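Local coordinates for protein HTH-type transcriptional regulator LysG (Mycobacterium tuberculosis, PDB 3ISP) that binds DNA as a LysR-type transcriptional regulator and probably activates expression of the exporter LysE while repressing its own, at residues L201-V206 against G236-F240; A229-A233 against P248-F254; G139-G143 against W268-K272; I66-R70 against L136-V140. All blocks are in the same frame, centred on the assembly; numbering follows the deposited sequence.

Contact 1: L201-V206 against G236-F240; sequences LQDMLV and GWGMF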
loop_
_atom_site.group_PDB
_atom_site.type_symbol
_atom_site.label_atom_id
_atom_site.label_comp_id
_atom_site.label_asym_id
_atom_site.label_seq_id
_atom_site.Cartn_x
_atom_site.Cartn_y
_atom_site.Cartn_z
ATOM N N LEU A 201 13.602 9.702 -13.236
ATOM C CA LEU A 201 14.738 10.164 -14.024
ATOM C C LEU A 201 14.345 10.884 -15.316
ATOM O O LEU A 201 14.781 11.999 -15.557
ATOM C CB LEU A 201 15.692 9.006 -14.308
ATOM C CG LEU A 201 16.969 9.018 -13.468
ATOM C CD1 LEU A 201 16.806 9.959 -12.290
ATOM C CD2 LEU A 201 17.324 7.624 -12.995
ATOM N N GLN A 202 13.515 10.255 -16.136
ATOM C CA GLN A 202 13.103 10.843 -17.403
ATOM C C GLN A 202 12.268 12.109 -17.161
ATOM O O GLN A 202 12.283 13.056 -17.953
ATOM C CB GLN A 202 12.294 9.819 -18.221
ATOM C CG GLN A 202 13.122 8.787 -18.996
ATOM C CD GLN A 202 13.759 7.700 -18.123
ATOM O OE1 GLN A 202 13.334 7.442 -16.993
ATOM N NE2 GLN A 202 14.782 7.054 -18.659
ATOM N N ASP A 203 11.531 12.114 -16.058
ATOM C CA ASP A 203 10.632 13.215 -15.759
ATOM C C ASP A 203 11.403 14.475 -15.371
ATOM O O ASP A 203 10.940 15.589 -15.609
ATOM C CB ASP A 203 9.668 12.823 -14.637
ATOM C CG ASP A 203 8.505 11.989 -15.128
ATOM O OD1 ASP A 203 8.465 11.683 -16.341
ATOM O OD2 ASP A 203 7.623 11.649 -14.297
ATOM N N MET A 204 12.573 14.302 -14.766
ATOM C CA MET A 204 13.357 15.446 -14.322
ATOM C C MET A 204 13.937 16.166 -15.524
ATOM O O MET A 204 13.952 17.402 -15.574
ATOM C CB MET A 204 14.451 15.027 -13.350
ATOM C CG MET A 204 13.920 14.577 -12.012
ATOM S SD MET A 204 15.269 14.032 -10.968
ATOM C CE MET A 204 14.467 12.693 -10.069
ATOM N N LEU A 205 14.426 15.388 -16.488
ATOM C CA LEU A 205 14.591 15.890 -17.844
ATOM C C LEU A 205 13.162 16.157 -18.296
ATOM O O LEU A 205 12.215 15.716 -17.648
ATOM C CB LEU A 205 15.251 14.845 -18.746
ATOM C CG LEU A 205 16.003 15.437 -19.936
ATOM C CD1 LEU A 205 17.495 15.505 -19.650
ATOM C CD2 LEU A 205 15.748 14.638 -21.197
ATOM N N VAL A 206 12.985 16.866 -19.396
ATOM C CA VAL A 206 11.636 17.260 -19.798
ATOM C C VAL A 206 11.240 18.452 -18.949
ATOM O O VAL A 206 10.951 19.522 -19.484
ATOM C CB VAL A 206 10.585 16.115 -19.647
ATOM C CG1 VAL A 206 9.175 16.682 -19.575
ATOM C CG2 VAL A 206 10.694 15.124 -20.791
ATOM N N GLY A 236 12.436 3.319 -27.222
ATOM C CA GLY A 236 12.243 4.652 -26.680
ATOM C C GLY A 236 13.533 5.279 -26.203
ATOM O O GLY A 236 14.575 4.630 -26.231
ATOM N N TRP A 237 13.471 6.540 -25.781
ATOM C CA TRP A 237 14.629 7.200 -25.163
ATOM C C TRP A 237 14.534 7.061 -23.640
ATOM O O TRP A 237 13.435 6.913 -23.090
ATOM C CB TRP A 237 14.730 8.689 -25.560
ATOM C CG TRP A 237 13.625 9.549 -24.987
ATOM C CD1 TRP A 237 12.393 9.760 -25.525
ATOM C CD2 TRP A 237 13.654 10.286 -23.764
ATOM N NE1 TRP A 237 11.650 10.586 -24.714
ATOM C CE2 TRP A 237 12.407 10.922 -23.627
ATOM C CE3 TRP A 237 14.612 10.464 -22.764
ATOM C CZ2 TRP A 237 12.097 11.731 -22.533
ATOM C CZ3 TRP A 237 14.296 11.269 -21.683
ATOM C CH2 TRP A 237 13.048 11.885 -21.576
ATOM N N GLY A 238 15.687 7.107 -22.974
ATOM C CA GLY A 238 15.755 6.972 -21.530
ATOM C C GLY A 238 17.051 7.495 -20.930
ATOM O O GLY A 238 18.035 7.694 -21.638
ATOM N N MET A 239 17.057 7.719 -19.620
ATOM C CA MET A 239 18.250 8.222 -18.949
ATOM C C MET A 239 19.215 7.096 -18.545
ATOM O O MET A 239 18.844 6.151 -17.838
ATOM C CB MET A 239 17.855 9.057 -17.735
ATOM C CG MET A 239 16.716 10.025 -17.978
ATOM S SD MET A 239 17.181 11.490 -18.900
ATOM C CE MET A 239 18.916 11.648 -18.554
ATOM N N PHE A 240 20.461 7.222 -18.979
ATOM C CA PHE A 240 21.476 6.201 -18.752
ATOM C C PHE A 240 22.684 6.736 -18.003
ATOM O O PHE A 240 23.215 7.792 -18.334
ATOM C CB PHE A 240 21.971 5.657 -20.095
ATOM C CG PHE A 240 21.116 4.561 -20.669
ATOM C CD1 PHE A 240 21.556 3.251 -20.663
ATOM C CD2 PHE A 240 19.888 4.841 -21.231
ATOM C CE1 PHE A 240 20.778 2.232 -21.202
ATOM C CE2 PHE A 240 19.114 3.827 -21.777
ATOM C CZ PHE A 240 19.561 2.520 -21.761
#
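Apolar contacts carry most of this buried junction, in which helix 201-206 crosses strand 238-240 at 106°, with 7.9 Å between the axes. Met239 is its centre: its CA-to-CB bond points at the helix, and its side chain lies between Leu201 and Leu205, one helical turn apart, with Leu201 CB 3.9 Å from Met239 CG and Leu205 CB 3.9 Å from Met239 SD. Trp237 supplies the second apolar patch. Its six-membered ring meets Leu205, CD2 to Trp237 CZ3 at 3.7 Å, and Val206 CG2 lies near the ring plane at the edge, 4.1 Å from Trp237 CZ2. Gln202 is the polar element, yet its CG packs 3.8 Å from Trp237 CZ3, and its amide ends beside the backbone of Gly238 and Met239. The closest CA atoms, of Gln202 and Met239, are 6.0 Å apart. Phe240, pointing away, serves the strand's other face, towards Phe227 and Ala231 of helix 224-232. Backbone hydrogen bonds between Gly238 and Val168 and between Phe240 and Leu166 tie the strand to strand 155-169. The helix covers outermost strand 238-241 of the mixed sheet in the LysR regulatory domain, of periplasmic-binding-protein-like fold, crossing it steeply instead of running along it.

Contact 2: A229-A233 against P248-F254; sequences AAARA and PLADGSF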
loop_
_atom_site.group_PDB
_atom_site.type_symbol
_atom_site.label_atom_id
_atom_site.label_comp_id
_atom_site.label_asym_id
_atom_site.label_seq_id
_atom_site.Cartn_x
_atom_site.Cartn_y
_atom_site.Cartn_z
ATOM N N ALA A 229 18.527 -3.268 -23.525
ATOM C CA ALA A 229 17.991 -3.842 -24.760
ATOM C C ALA A 229 16.853 -2.982 -25.310
ATOM O O ALA A 229 16.802 -2.694 -26.497
ATOM C CB ALA A 229 17.534 -5.279 -24.546
ATOM N N ALA A 230 15.948 -2.566 -24.439
ATOM C CA ALA A 230 14.888 -1.653 -24.834
ATOM C C ALA A 230 15.441 -0.487 -25.650
ATOM O O ALA A 230 14.974 -0.218 -26.760
ATOM C CB ALA A 230 14.148 -1.142 -23.613
ATOM N N ALA A 231 16.431 0.210 -25.097
ATOM C CA ALA A 231 16.979 1.379 -25.766
ATOM C C ALA A 231 17.690 0.961 -27.038
ATOM O O ALA A 231 17.488 1.561 -28.087
ATOM C CB ALA A 231 17.919 2.140 -24.858
ATOM N N ARG A 232 18.524 -0.069 -26.948
ATOM C CA ARG A 232 19.241 -0.544 -28.120
ATOM C C ARG A 232 18.272 -0.974 -29.230
ATOM O O ARG A 232 18.562 -0.810 -30.409
ATOM C CB ARG A 232 20.185 -1.680 -27.749
ATOM C CG ARG A 232 21.546 -1.219 -27.280
ATOM C CD ARG A 232 22.445 -2.416 -26.978
ATOM N NE ARG A 232 23.741 -2.022 -26.431
ATOM C CZ ARG A 232 24.763 -1.562 -27.153
ATOM N NH1 ARG A 232 24.648 -1.428 -28.467
ATOM N NH2 ARG A 232 25.904 -1.231 -26.556
ATOM N N ALA A 233 17.116 -1.499 -28.833
ATOM C CA ALA A 233 16.069 -1.930 -29.749
ATOM C C ALA A 233 15.068 -0.814 -30.118
ATOM O O ALA A 233 13.906 -1.079 -30.423
ATOM C CB ALA A 233 15.336 -3.117 -29.157
ATOM N N PRO A 248 28.032 2.677 -26.175
ATOM C CA PRO A 248 27.137 2.820 -27.332
ATOM C C PRO A 248 27.230 4.189 -28.014
ATOM O O PRO A 248 26.751 4.362 -29.138
ATOM C CB PRO A 248 25.741 2.625 -26.726
ATOM C CG PRO A 248 25.959 1.861 -25.497
ATOM C CD PRO A 248 27.282 2.322 -24.958
ATOM N N LEU A 249 27.833 5.160 -27.348
ATOM C CA LEU A 249 28.053 6.442 -28.001
ATOM C C LEU A 249 29.226 6.327 -28.991
ATOM O O LEU A 249 29.280 7.037 -29.999
ATOM C CB LEU A 249 28.288 7.547 -26.964
ATOM C CG LEU A 249 27.109 8.426 -26.513
ATOM C CD1 LEU A 249 25.778 7.994 -27.093
ATOM C CD2 LEU A 249 27.043 8.523 -24.982
ATOM N N ALA A 250 30.158 5.425 -28.704
ATOM C CA ALA A 250 31.287 5.190 -29.594
ATOM C C ALA A 250 30.833 4.331 -30.769
ATOM O O ALA A 250 30.886 4.765 -31.913
ATOM C CB ALA A 250 32.436 4.525 -28.832
ATOM N N ASP A 251 30.397 3.110 -30.464
ATOM C CA ASP A 251 29.641 2.235 -31.375
ATOM C C ASP A 251 28.805 2.925 -32.445
ATOM O O ASP A 251 28.637 2.405 -33.536
ATOM C CB ASP A 251 28.657 1.390 -30.560
ATOM C CG ASP A 251 29.238 0.075 -30.126
ATOM O OD1 ASP A 251 30.406 -0.196 -30.460
ATOM O OD2 ASP A 251 28.524 -0.694 -29.452
ATOM N N GLY A 252 28.232 4.070 -32.107
ATOM C CA GLY A 252 27.195 4.647 -32.931
ATOM C C GLY A 252 25.856 4.080 -32.503
ATOM O O GLY A 252 24.812 4.612 -32.864
ATOM N N SER A 253 25.890 3.010 -31.713
ATOM C CA SER A 253 24.674 2.340 -31.253
ATOM C C SER A 253 23.676 3.258 -30.521
ATOM O O SER A 253 22.463 3.076 -30.659
ATOM C CB SER A 253 25.025 1.149 -30.364
ATOM O OG SER A 253 26.155 0.457 -30.856
ATOM N N PHE A 254 24.180 4.215 -29.731
ATOM C CA PHE A 254 23.341 5.224 -29.089
ATOM C C PHE A 254 23.667 6.612 -29.606
ATOM O O PHE A 254 24.798 6.871 -29.991
ATOM C CB PHE A 254 23.573 5.259 -27.580
ATOM C CG PHE A 254 22.832 4.215 -26.814
ATOM C CD1 PHE A 254 21.722 3.593 -27.346
ATOM C CD2 PHE A 254 23.230 3.886 -25.535
ATOM C CE1 PHE A 254 21.046 2.628 -26.626
ATOM C CE2 PHE A 254 22.562 2.934 -24.810
ATOM C CZ PHE A 254 21.468 2.303 -25.353
#
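This is a partly buried contact between the C-terminal ends of two helices, 224-232 and 242-251, in the alpha/beta regulatory domain of the LysR family; strand 238-241 runs between them in the chain. The inner part is apolar. Ala231 points its CB at the ring of Phe254, 3.6 Å from Phe254 CZ, and the edge of that ring approaches the backbone of the same helix, Phe254 CE1 lying 3.7 Å from Arg232 N. Phe254 also meets Phe240 edge-to-face, which joins this corner to the strand. The outer part is built by Arg232, whose extended side chain reaches across the gap. Its guanidinium reaches the end of the second helix, with NH1 3.2 Å from Ser253 CB, and its attraction to the Phe254 ring is at most weak. The second helix stops at Gly252, whose positive phi turns the chain so that Ser253 faces Arg232; Phe254 N then donates to Pro248 O at 2.6 Å, closing the turn. Ala229 and Ala233 face away, packing on Ser111 and Asp115 of the second subunit. On the solvent side Arg232 NH2 contacts Pro248 CG at 3.3 Å and forms a long salt bridge with Asp251 OD2 at 3.9 Å.

Contact 3: G139-G143 against W268-K272; sequences GVAMG and WQCWK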
loop_
_atom_site.group_PDB
_atom_site.type_symbol
_atom_site.label_atom_id
_atom_site.label_comp_id
_atom_site.label_asym_id
_atom_site.label_seq_id
_atom_site.Cartn_x
_atom_site.Cartn_y
_atom_site.Cartn_z
ATOM N N GLY A 139 18.174 -2.952 10.316
ATOM C CA GLY A 139 19.412 -3.649 10.625
ATOM C C GLY A 139 19.773 -4.701 9.599
ATOM O O GLY A 139 20.815 -5.349 9.705
ATOM N N VAL A 140 18.915 -4.875 8.600
ATOM C CA VAL A 140 19.154 -5.867 7.556
ATOM C C VAL A 140 20.435 -5.562 6.792
ATOM O O VAL A 140 21.231 -6.464 6.525
ATOM C CB VAL A 140 17.959 -5.976 6.577
ATOM C CG1 VAL A 140 18.392 -6.580 5.244
ATOM C CG2 VAL A 140 16.844 -6.788 7.199
ATOM N N ALA A 141 20.637 -4.294 6.448
ATOM C CA ALA A 141 21.862 -3.870 5.771
ATOM C C ALA A 141 22.734 -3.048 6.706
ATOM O O ALA A 141 22.229 -2.207 7.450
ATOM C CB ALA A 141 21.528 -3.070 4.540
ATOM N N MET A 142 24.044 -3.293 6.670
ATOM C CA MET A 142 24.983 -2.521 7.487
ATOM C C MET A 142 25.581 -1.361 6.694
ATOM O O MET A 142 26.571 -0.754 7.109
ATOM C CB MET A 142 26.080 -3.404 8.126
ATOM C CG MET A 142 26.341 -4.760 7.463
ATOM S SD MET A 142 25.642 -6.233 8.280
ATOM C CE MET A 142 23.954 -6.182 7.728
ATOM N N GLY A 143 24.959 -1.056 5.556
ATOM C CA GLY A 143 25.377 0.044 4.709
ATOM C C GLY A 143 24.713 -0.006 3.351
ATOM O O GLY A 143 24.365 -1.090 2.883
ATOM N N TRP A 268 27.015 7.232 0.520
ATOM C CA TRP A 268 27.166 5.955 1.194
ATOM C C TRP A 268 26.732 6.114 2.650
ATOM O O TRP A 268 27.415 6.761 3.440
ATOM C CB TRP A 268 28.602 5.438 1.078
ATOM C CG TRP A 268 28.977 4.346 2.058
ATOM C CD1 TRP A 268 29.672 4.500 3.222
ATOM C CD2 TRP A 268 28.686 2.940 1.958
ATOM N NE1 TRP A 268 29.824 3.289 3.853
ATOM C CE2 TRP A 268 29.234 2.317 3.092
ATOM C CE3 TRP A 268 28.023 2.152 1.018
ATOM C CZ2 TRP A 268 29.133 0.947 3.309
ATOM C CZ3 TRP A 268 27.930 0.793 1.236
ATOM C CH2 TRP A 268 28.473 0.206 2.369
ATOM N N GLN A 269 25.571 5.553 2.985
ATOM C CA GLN A 269 25.079 5.520 4.360
ATOM C C GLN A 269 25.393 4.180 5.034
ATOM O O GLN A 269 25.099 3.122 4.475
ATOM C CB GLN A 269 23.573 5.790 4.407
ATOM C CG GLN A 269 23.226 7.187 3.972
ATOM C CD GLN A 269 21.925 7.709 4.551
ATOM O OE1 GLN A 269 21.614 7.493 5.721
ATOM N NE2 GLN A 269 21.180 8.442 3.740
ATOM N N CYS A 270 25.985 4.230 6.228
ATOM C CA CYS A 270 26.281 3.015 6.987
ATOM C C CYS A 270 26.098 3.197 8.495
ATOM O O CYS A 270 26.035 4.324 8.995
ATOM C CB CYS A 270 27.696 2.522 6.690
ATOM S SG CYS A 270 29.016 3.627 7.229
ATOM N N TRP A 271 26.016 2.076 9.212
ATOM C CA TRP A 271 25.853 2.086 10.666
ATOM C C TRP A 271 26.803 3.046 11.353
ATOM O O TRP A 271 28.020 2.890 11.267
ATOM C CB TRP A 271 26.080 0.699 11.260
ATOM C CG TRP A 271 24.965 -0.257 11.009
ATOM C CD1 TRP A 271 23.693 0.048 10.624
ATOM C CD2 TRP A 271 25.014 -1.678 11.154
ATOM N NE1 TRP A 271 22.954 -1.102 10.502
ATOM C CE2 TRP A 271 23.743 -2.175 10.823
ATOM C CE3 TRP A 271 26.014 -2.578 11.523
ATOM C CZ2 TRP A 271 23.443 -3.539 10.850
ATOM C CZ3 TRP A 271 25.716 -3.936 11.544
ATOM C CH2 TRP A 271 24.442 -4.400 11.208
ATOM N N LYS A 272 26.238 4.035 12.038
ATOM C CA LYS A 272 27.018 4.915 12.894
ATOM C C LYS A 272 27.461 4.169 14.152
ATOM O O LYS A 272 26.677 3.960 15.076
ATOM C CB LYS A 272 26.201 6.150 13.272
ATOM C CG LYS A 272 26.947 7.163 14.125
ATOM C CD LYS A 272 26.174 8.482 14.211
ATOM C CE LYS A 272 24.742 8.259 14.684
ATOM N NZ LYS A 272 23.840 9.368 14.269
#
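An antiparallel strand pair inside the mixed central sheet begins here, in the LysR regulatory domain of periplasmic-binding-protein type: the loop after helix 129-137 enters strand 143-146 beside strand 255-271. Gly143 and Cys270 form a non-hydrogen-bonded pair, their CA atoms only 3.9 Å apart. Such closeness depends on the bare glycine, since a CB on Gly143 would clash with Trp268 CH2, which stands 3.9 Å from Gly143 CA. A CA-H...O contact, Gly143 CA to Gln269 O at 3.1 Å, adds to the pairing, and the next backbone hydrogen bond joins Gln269 and Ala144. The indole nitrogen of Trp268 is hydrogen-bonded to Thr282 of helix 276-288. Trp271 instead reaches back along the loop and packs beyond it on Ala73, Gln74 and Leu77 of helix 66-82; Gly139 O meets its edge, 3.4 Å from Trp271 CZ2. Met142 makes an oblique Met-aromatic contact, SD 4.4 Å from the centroid of the six-membered ring of Trp271, and over the ring's face Met142 CB makes a CH-pi contact at 3.4 Å from that centroid.

Contact 4: I66-R70 against L136-V140; sequences IPLLR and LREGV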
loop_
_atom_site.group_PDB
_atom_site.type_symbol
_atom_site.label_atom_id
_atom_site.label_comp_id
_atom_site.label_asym_id
_atom_site.label_seq_id
_atom_site.Cartn_x
_atom_site.Cartn_y
_atom_site.Cartn_z
ATOM N N ILE A 66 11.230 -1.997 14.960
ATOM C CA ILE A 66 12.274 -1.775 13.966
ATOM C C ILE A 66 13.602 -1.364 14.612
ATOM O O ILE A 66 14.613 -2.021 14.406
ATOM C CB ILE A 66 11.851 -0.748 12.878
ATOM C CG1 ILE A 66 11.240 -1.461 11.665
ATOM C CG2 ILE A 66 13.043 0.071 12.415
ATOM C CD1 ILE A 66 9.781 -1.827 11.808
ATOM N N PRO A 67 13.602 -0.286 15.404
ATOM C CA PRO A 67 14.850 0.173 16.022
ATOM C C PRO A 67 15.575 -0.887 16.868
ATOM O O PRO A 67 16.801 -0.927 16.857
ATOM C CB PRO A 67 14.391 1.337 16.896
ATOM C CG PRO A 67 13.153 1.832 16.226
ATOM C CD PRO A 67 12.476 0.616 15.698
ATOM N N LEU A 68 14.852 -1.731 17.591
ATOM C CA LEU A 68 15.512 -2.798 18.337
ATOM C C LEU A 68 15.996 -3.914 17.409
ATOM O O LEU A 68 16.905 -4.659 17.747
ATOM C CB LEU A 68 14.593 -3.376 19.416
ATOM C CG LEU A 68 13.786 -2.442 20.325
ATOM C CD1 LEU A 68 13.305 -3.226 21.546
ATOM C CD2 LEU A 68 14.575 -1.216 20.756
ATOM N N LEU A 69 15.372 -4.038 16.245
ATOM C CA LEU A 69 15.818 -4.985 15.238
ATOM C C LEU A 69 17.211 -4.606 14.795
ATOM O O LEU A 69 18.112 -5.445 14.712
ATOM C CB LEU A 69 14.900 -4.937 14.030
ATOM C CG LEU A 69 13.791 -5.971 14.037
ATOM C CD1 LEU A 69 13.293 -6.155 12.631
ATOM C CD2 LEU A 69 14.331 -7.277 14.600
ATOM N N ARG A 70 17.362 -3.323 14.491
ATOM C CA ARG A 70 18.644 -2.744 14.136
ATOM C C ARG A 70 19.615 -2.915 15.296
ATOM O O ARG A 70 20.738 -3.385 15.116
ATOM C CB ARG A 70 18.469 -1.262 13.803
ATOM C CG ARG A 70 19.746 -0.556 13.421
ATOM C CD ARG A 70 19.477 0.835 12.872
ATOM N NE ARG A 70 19.073 1.749 13.931
ATOM C CZ ARG A 70 17.831 2.182 14.112
ATOM N NH1 ARG A 70 16.858 1.799 13.286
ATOM N NH2 ARG A 70 17.570 3.008 15.113
ATOM N N LEU A 136 18.221 -0.470 6.014
ATOM C CA LEU A 136 19.124 0.159 6.967
ATOM C C LEU A 136 18.456 0.303 8.328
ATOM O O LEU A 136 19.007 -0.123 9.336
ATOM C CB LEU A 136 19.599 1.519 6.469
ATOM C CG LEU A 136 20.651 1.509 5.372
ATOM C CD1 LEU A 136 21.213 2.911 5.207
ATOM C CD2 LEU A 136 21.755 0.526 5.711
ATOM N N ARG A 137 17.276 0.908 8.354
ATOM C CA ARG A 137 16.516 1.021 9.586
ATOM C C ARG A 137 16.369 -0.324 10.282
ATOM O O ARG A 137 16.522 -0.414 11.497
ATOM C CB ARG A 137 15.132 1.603 9.313
ATOM C CG ARG A 137 15.100 3.117 9.240
ATOM C CD ARG A 137 13.680 3.643 9.209
ATOM N NE ARG A 137 12.864 2.927 8.230
ATOM C CZ ARG A 137 12.725 3.287 6.957
ATOM N NH1 ARG A 137 13.352 4.368 6.493
ATOM N NH2 ARG A 137 11.960 2.565 6.148
ATOM N N GLU A 138 16.082 -1.366 9.512
ATOM C CA GLU A 138 15.757 -2.675 10.073
ATOM C C GLU A 138 16.983 -3.533 10.444
ATOM O O GLU A 138 16.845 -4.704 10.827
ATOM C CB GLU A 138 14.837 -3.452 9.111
ATOM C CG GLU A 138 13.413 -2.894 8.983
ATOM C CD GLU A 138 12.503 -3.766 8.115
ATOM O OE1 GLU A 138 12.991 -4.792 7.583
ATOM O OE2 GLU A 138 11.301 -3.423 7.965
ATOM N N GLY A 139 18.174 -2.952 10.316
ATOM C CA GLY A 139 19.412 -3.649 10.625
ATOM C C GLY A 139 19.773 -4.701 9.599
ATOM O O GLY A 139 20.815 -5.349 9.705
ATOM N N VAL A 140 18.915 -4.875 8.600
ATOM C CA VAL A 140 19.154 -5.867 7.556
ATOM C C VAL A 140 20.435 -5.562 6.792
ATOM O O VAL A 140 21.231 -6.464 6.525
ATOM C CB VAL A 140 17.959 -5.976 6.577
ATOM C CG1 VAL A 140 18.392 -6.580 5.244
ATOM C CG2 VAL A 140 16.844 -6.788 7.199
#
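Ile66, at the start of the helix, lies against the end of helix 129-137 and the residues just after it: its CG2 is 3.6 Å from Arg137 O and 4.0 Å from Arg137 CB, and its CG1 is 3.7 Å from Glu138 CG, so the aliphatic part of the glutamate is used for packing while its carboxylate pairs with Arg134. Pro67 and Leu68 point away, and both touch the third subunit, Pro67 at Glu85 and Leu68 at Met86. Leu69 turns back toward residues 136-140, with CB 3.8 Å from Glu138 O. Arg70 makes the one hydrogen bond between the segments: NH1 donates to Arg137 O at 2.9 Å, using a carbonyl in the last turn of helix 129-137. Its NH2 forms a salt bridge with Glu85 of the third subunit. Here the backbones come closest, Arg70 CA lying 3.7 Å from Gly139 CA. Gly139 has positive phi, and a CB on it would collide with Arg70 CA. Leu68 and Leu69 pack on helix 9-20 of the winged helix-turn-helix domain, so helix 66-82, the linker helix of LysR-type regulators, sits between that DNA-binding domain and the end of helix 129-137 in the regulatory domain, just before strand 143-146.

Overall arrangement
The contacts form two pairs, one near the domain junction and one at the far end of the regulatory domain. Contacts 3 and 4 share Gly139 and Val140, with centres 9 Å apart. Contacts 1 and 2 touch through Phe240, which meets Ala231 and Phe254; their centres are 15 Å apart. Contact 1 lies about 30 Å, centre to centre, from contact 3 and reaches the same sheet. Along the chain contact 4 closes first, contact 3 opens on its last residues, and contacts 1 and 2, whose segments alternate, nest inside contact 3. Strand 255-271 ends beside helix 66-82, so contacts 3 and 4 lie where the regulatory domain meets the helix leading from the DNA-binding domain.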